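Local coordinates for protein trimethylamine-N-oxide reductase (PDB 7L5I) that probably reduces S- or N-oxide substrates such as trimethylamine N-oxide at a molybdenum centre carried by two molybdopterin guanine dinucleotides, at residues R104-L118 / W491-P503. Sequence-based numbering, arbitrary orientation.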
# COMPACT_ATOMS: atom_id res chain seq x y z
N ARG A 104 -9.92 13.30 23.01
CA ARG A 104 -8.89 12.99 22.03
C ARG A 104 -9.19 13.74 20.73
O ARG A 104 -10.33 13.77 20.26
CB ARG A 104 -8.81 11.48 21.78
CG ARG A 104 -8.11 10.76 22.89
CD ARG A 104 -8.08 9.23 22.72
NE ARG A 104 -7.50 8.64 23.93
CZ ARG A 104 -7.92 7.54 24.54
NH1 ARG A 104 -8.94 6.84 24.08
NH2 ARG A 104 -7.29 7.12 25.64
N GLY A 105 -8.15 14.38 20.20
CA GLY A 105 -8.25 15.15 18.98
C GLY A 105 -8.63 16.60 19.17
O GLY A 105 -8.62 17.36 18.21
N ARG A 106 -8.96 17.01 20.41
CA ARG A 106 -9.43 18.38 20.62
C ARG A 106 -9.00 18.95 21.97
O ARG A 106 -9.64 19.90 22.45
CB ARG A 106 -10.96 18.42 20.48
CG ARG A 106 -11.69 17.46 21.39
CD ARG A 106 -13.21 17.42 21.09
NE ARG A 106 -13.94 16.70 22.15
CZ ARG A 106 -14.66 17.28 23.12
NH1 ARG A 106 -14.80 18.60 23.18
NH2 ARG A 106 -15.26 16.52 24.02
N ASP A 107 -7.94 18.44 22.57
CA ASP A 107 -7.46 18.84 23.87
C ASP A 107 -6.22 19.71 23.69
O ASP A 107 -5.65 19.81 22.61
CB ASP A 107 -7.17 17.58 24.72
CG ASP A 107 -7.11 17.84 26.22
OD1 ASP A 107 -7.29 19.00 26.67
OD2 ASP A 107 -6.92 16.86 26.98
N GLU A 108 -5.82 20.38 24.76
CA GLU A 108 -4.56 21.12 24.73
C GLU A 108 -3.42 20.15 25.02
O GLU A 108 -3.60 19.16 25.72
CB GLU A 108 -4.57 22.27 25.74
CG GLU A 108 -5.72 23.26 25.49
CD GLU A 108 -5.81 24.36 26.53
OE1 GLU A 108 -5.69 25.54 26.15
OE2 GLU A 108 -6.01 24.04 27.73
N TRP A 109 -2.24 20.44 24.47
CA TRP A 109 -1.07 19.60 24.66
C TRP A 109 -0.11 20.23 25.66
O TRP A 109 0.06 21.45 25.69
CB TRP A 109 -0.35 19.37 23.35
CG TRP A 109 -1.13 18.51 22.46
CD1 TRP A 109 -2.03 18.91 21.50
CD2 TRP A 109 -1.12 17.09 22.44
NE1 TRP A 109 -2.55 17.81 20.87
CE2 TRP A 109 -2.02 16.68 21.43
CE3 TRP A 109 -0.43 16.13 23.17
CZ2 TRP A 109 -2.24 15.35 21.13
CZ3 TRP A 109 -0.64 14.81 22.86
CH2 TRP A 109 -1.55 14.42 21.87
N VAL A 110 0.51 19.38 26.47
CA VAL A 110 1.48 19.81 27.47
C VAL A 110 2.83 19.23 27.11
O VAL A 110 2.96 18.02 26.90
CB VAL A 110 1.05 19.37 28.89
CG1 VAL A 110 2.08 19.82 29.90
CG2 VAL A 110 -0.33 19.91 29.21
N ARG A 111 3.84 20.09 26.99
CA ARG A 111 5.20 19.60 26.78
C ARG A 111 5.74 19.05 28.09
O ARG A 111 5.60 19.68 29.15
CB ARG A 111 6.14 20.71 26.30
CG ARG A 111 7.65 20.44 26.61
CD ARG A 111 8.49 21.37 25.80
NE ARG A 111 9.95 21.41 25.94
CZ ARG A 111 10.81 20.42 26.20
NH1 ARG A 111 12.09 20.73 26.17
NH2 ARG A 111 10.44 19.17 26.52
N VAL A 112 6.38 17.87 28.01
CA VAL A 112 6.98 17.21 29.16
C VAL A 112 8.38 16.75 28.78
O VAL A 112 8.78 16.77 27.62
CB VAL A 112 6.14 16.02 29.66
CG1 VAL A 112 4.72 16.49 30.04
CG2 VAL A 112 6.07 14.93 28.63
N SER A 113 9.13 16.33 29.80
CA SER A 113 10.45 15.80 29.55
C SER A 113 10.36 14.36 29.05
O SER A 113 9.36 13.67 29.23
CB SER A 113 11.28 15.83 30.84
OG SER A 113 10.72 14.95 31.81
N TRP A 114 11.46 13.90 28.46
CA TRP A 114 11.55 12.49 28.09
C TRP A 114 11.38 11.60 29.31
O TRP A 114 10.65 10.61 29.26
CB TRP A 114 12.88 12.21 27.41
CG TRP A 114 12.85 12.45 25.92
CD1 TRP A 114 13.47 13.46 25.24
CD2 TRP A 114 12.15 11.67 24.95
NE1 TRP A 114 13.21 13.35 23.88
CE2 TRP A 114 12.39 12.27 23.68
CE3 TRP A 114 11.34 10.54 25.01
CZ2 TRP A 114 11.87 11.75 22.50
CZ3 TRP A 114 10.81 10.04 23.85
CH2 TRP A 114 11.07 10.64 22.61
N ASP A 115 12.04 11.94 30.43
CA ASP A 115 11.91 11.11 31.64
C ASP A 115 10.45 10.98 32.07
O ASP A 115 9.98 9.88 32.40
CB ASP A 115 12.72 11.70 32.79
CG ASP A 115 14.22 11.65 32.54
OD1 ASP A 115 14.65 10.94 31.62
OD2 ASP A 115 14.96 12.35 33.28
N GLU A 116 9.71 12.10 32.06
CA GLU A 116 8.31 12.08 32.47
C GLU A 116 7.46 11.27 31.49
O GLU A 116 6.61 10.47 31.91
CB GLU A 116 7.77 13.51 32.58
CG GLU A 116 6.26 13.58 32.85
CD GLU A 116 5.80 14.91 33.44
OE1 GLU A 116 6.62 15.85 33.56
OE2 GLU A 116 4.59 15.01 33.80
N ALA A 117 7.69 11.45 30.19
CA ALA A 117 6.90 10.75 29.19
C ALA A 117 7.15 9.25 29.22
O ALA A 117 6.19 8.46 29.13
CB ALA A 117 7.22 11.29 27.79
N LEU A 118 8.41 8.85 29.32
CA LEU A 118 8.75 7.43 29.33
C LEU A 118 8.25 6.74 30.58
O LEU A 118 7.78 5.59 30.51
CB LEU A 118 10.26 7.27 29.18
CG LEU A 118 10.76 7.79 27.83
CD1 LEU A 118 12.27 7.90 27.89
CD2 LEU A 118 10.34 6.94 26.66
N TRP A 491 3.37 15.96 13.24
CA TRP A 491 2.05 16.09 13.86
C TRP A 491 0.97 15.68 12.85
O TRP A 491 0.20 16.49 12.34
CB TRP A 491 1.84 17.52 14.37
CG TRP A 491 2.40 17.71 15.74
CD1 TRP A 491 3.56 18.38 16.08
CD2 TRP A 491 1.86 17.19 16.94
NE1 TRP A 491 3.74 18.31 17.45
CE2 TRP A 491 2.70 17.59 17.99
CE3 TRP A 491 0.71 16.45 17.24
CZ2 TRP A 491 2.45 17.25 19.33
CZ3 TRP A 491 0.44 16.13 18.55
CH2 TRP A 491 1.32 16.53 19.59
N THR A 492 0.92 14.38 12.60
CA THR A 492 -0.06 13.79 11.71
C THR A 492 -1.43 13.77 12.37
O THR A 492 -1.56 13.93 13.59
CB THR A 492 0.32 12.34 11.38
OG1 THR A 492 0.20 11.57 12.59
CG2 THR A 492 1.72 12.26 10.81
N PRO A 493 -2.49 13.52 11.60
CA PRO A 493 -3.82 13.33 12.20
C PRO A 493 -3.87 12.23 13.26
O PRO A 493 -4.67 12.33 14.20
CB PRO A 493 -4.70 12.99 10.98
CG PRO A 493 -4.04 13.73 9.87
CD PRO A 493 -2.55 13.58 10.12
N THR A 494 -3.04 11.20 13.14
CA THR A 494 -3.00 10.14 14.15
C THR A 494 -2.36 10.65 15.44
O THR A 494 -2.91 10.44 16.52
CB THR A 494 -2.25 8.92 13.63
OG1 THR A 494 -2.92 8.41 12.46
CG2 THR A 494 -2.18 7.84 14.67
N ALA A 495 -1.21 11.32 15.33
CA ALA A 495 -0.59 11.94 16.49
C ALA A 495 -1.59 12.84 17.21
O ALA A 495 -1.66 12.85 18.45
CB ALA A 495 0.64 12.75 16.08
N ARG A 496 -2.36 13.62 16.44
CA ARG A 496 -3.30 14.56 17.04
C ARG A 496 -4.43 13.88 17.78
O ARG A 496 -5.11 14.54 18.58
CB ARG A 496 -3.85 15.48 15.96
CG ARG A 496 -2.78 16.40 15.37
CD ARG A 496 -3.27 17.13 14.14
NE ARG A 496 -2.19 17.87 13.50
CZ ARG A 496 -1.84 19.12 13.79
NH1 ARG A 496 -2.48 19.78 14.75
NH2 ARG A 496 -0.86 19.68 13.13
N MET A 497 -4.64 12.57 17.58
CA MET A 497 -5.67 11.82 18.27
C MET A 497 -5.16 11.03 19.47
O MET A 497 -5.94 10.28 20.08
CB MET A 497 -6.35 10.85 17.30
CG MET A 497 -7.35 11.50 16.41
SD MET A 497 -8.85 11.97 17.30
CE MET A 497 -9.39 10.46 18.08
N ALA A 498 -3.88 11.15 19.82
CA ALA A 498 -3.27 10.32 20.84
C ALA A 498 -3.37 10.97 22.23
O ALA A 498 -3.84 12.09 22.39
CB ALA A 498 -1.80 10.06 20.49
N ASP A 499 -2.95 10.22 23.24
CA ASP A 499 -2.75 10.76 24.58
C ASP A 499 -1.32 11.24 24.80
O ASP A 499 -1.09 12.24 25.48
CB ASP A 499 -3.08 9.71 25.64
CG ASP A 499 -4.49 9.26 25.58
OD1 ASP A 499 -5.38 10.12 25.38
OD2 ASP A 499 -4.73 8.06 25.79
N ILE A 500 -0.38 10.47 24.27
CA ILE A 500 1.05 10.69 24.45
C ILE A 500 1.69 10.61 23.07
O ILE A 500 1.49 9.62 22.35
CB ILE A 500 1.67 9.64 25.38
CG1 ILE A 500 1.00 9.66 26.75
CG2 ILE A 500 3.18 9.85 25.47
CD1 ILE A 500 1.24 8.39 27.53
N VAL A 501 2.46 11.63 22.70
CA VAL A 501 3.15 11.70 21.42
C VAL A 501 4.64 11.86 21.68
O VAL A 501 5.05 12.82 22.35
CB VAL A 501 2.63 12.83 20.53
CG1 VAL A 501 3.45 12.93 19.21
CG2 VAL A 501 1.18 12.61 20.22
N LEU A 502 5.42 10.93 21.18
CA LEU A 502 6.87 10.93 21.37
C LEU A 502 7.55 11.26 20.05
O LEU A 502 7.28 10.62 19.03
CB LEU A 502 7.34 9.57 21.88
CG LEU A 502 6.68 9.08 23.17
CD1 LEU A 502 7.22 7.74 23.59
CD2 LEU A 502 6.85 10.07 24.31
N PRO A 503 8.43 12.26 20.02
CA PRO A 503 9.02 12.68 18.75
C PRO A 503 10.08 11.70 18.29
O PRO A 503 11.04 11.40 19.02
CB PRO A 503 9.61 14.05 19.06
CG PRO A 503 9.91 14.00 20.52
CD PRO A 503 8.80 13.17 21.12
O HOH W 1 -5.41 14.00 21.25
O HOH W 2 -4.75 17.38 18.77
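Arg104 grips the carboxylate of Asp499 side-on. Arg104 NE reaches Asp499 OD1 at 3.0 Å, nearly straight (169°) and in the guanidinium plane. Arg104 NH2 reaches Asp499 OD2 at 2.7 Å, on the syn lone pair. The two planes are turned 46° apart, so the pairing is not flat. Arg104 is extended from CG to NE, which carries its guanidinium past Met497 O to the acid. Arg89 and Val484 N also bind Asp499, while NH1 of Arg104 goes to Phe478 O and Pro481 O.

With CG anti to the carbonyl carbon (chi1 -70°), the Trp109 indole reaches the 491-503 segment, its CH2 3.3 Å from Ala498 O. Trp491 comes edge-on to one face in a T-shaped stack, with CH2 of Trp491 3.8 Å from CD2 of Trp109. Val501 CG2 meets CH2 of Trp109 at 3.7 Å. One water accepts from Trp109 NE1 and donates to Arg496 O. A second links Gly105 N to Arg496 O and Ala498 O.

Farther along, Trp114 CZ2 packs on Pro503 CG at 3.6 Å, and Ala117 CB on Leu502 CD2.

Strand 87-89 lies between strands 109-111 and 500-503; Thr492 touches a bound cofactor. The shared ion pair probably favours a charged Asp499, but Met497 O is buried without a partner.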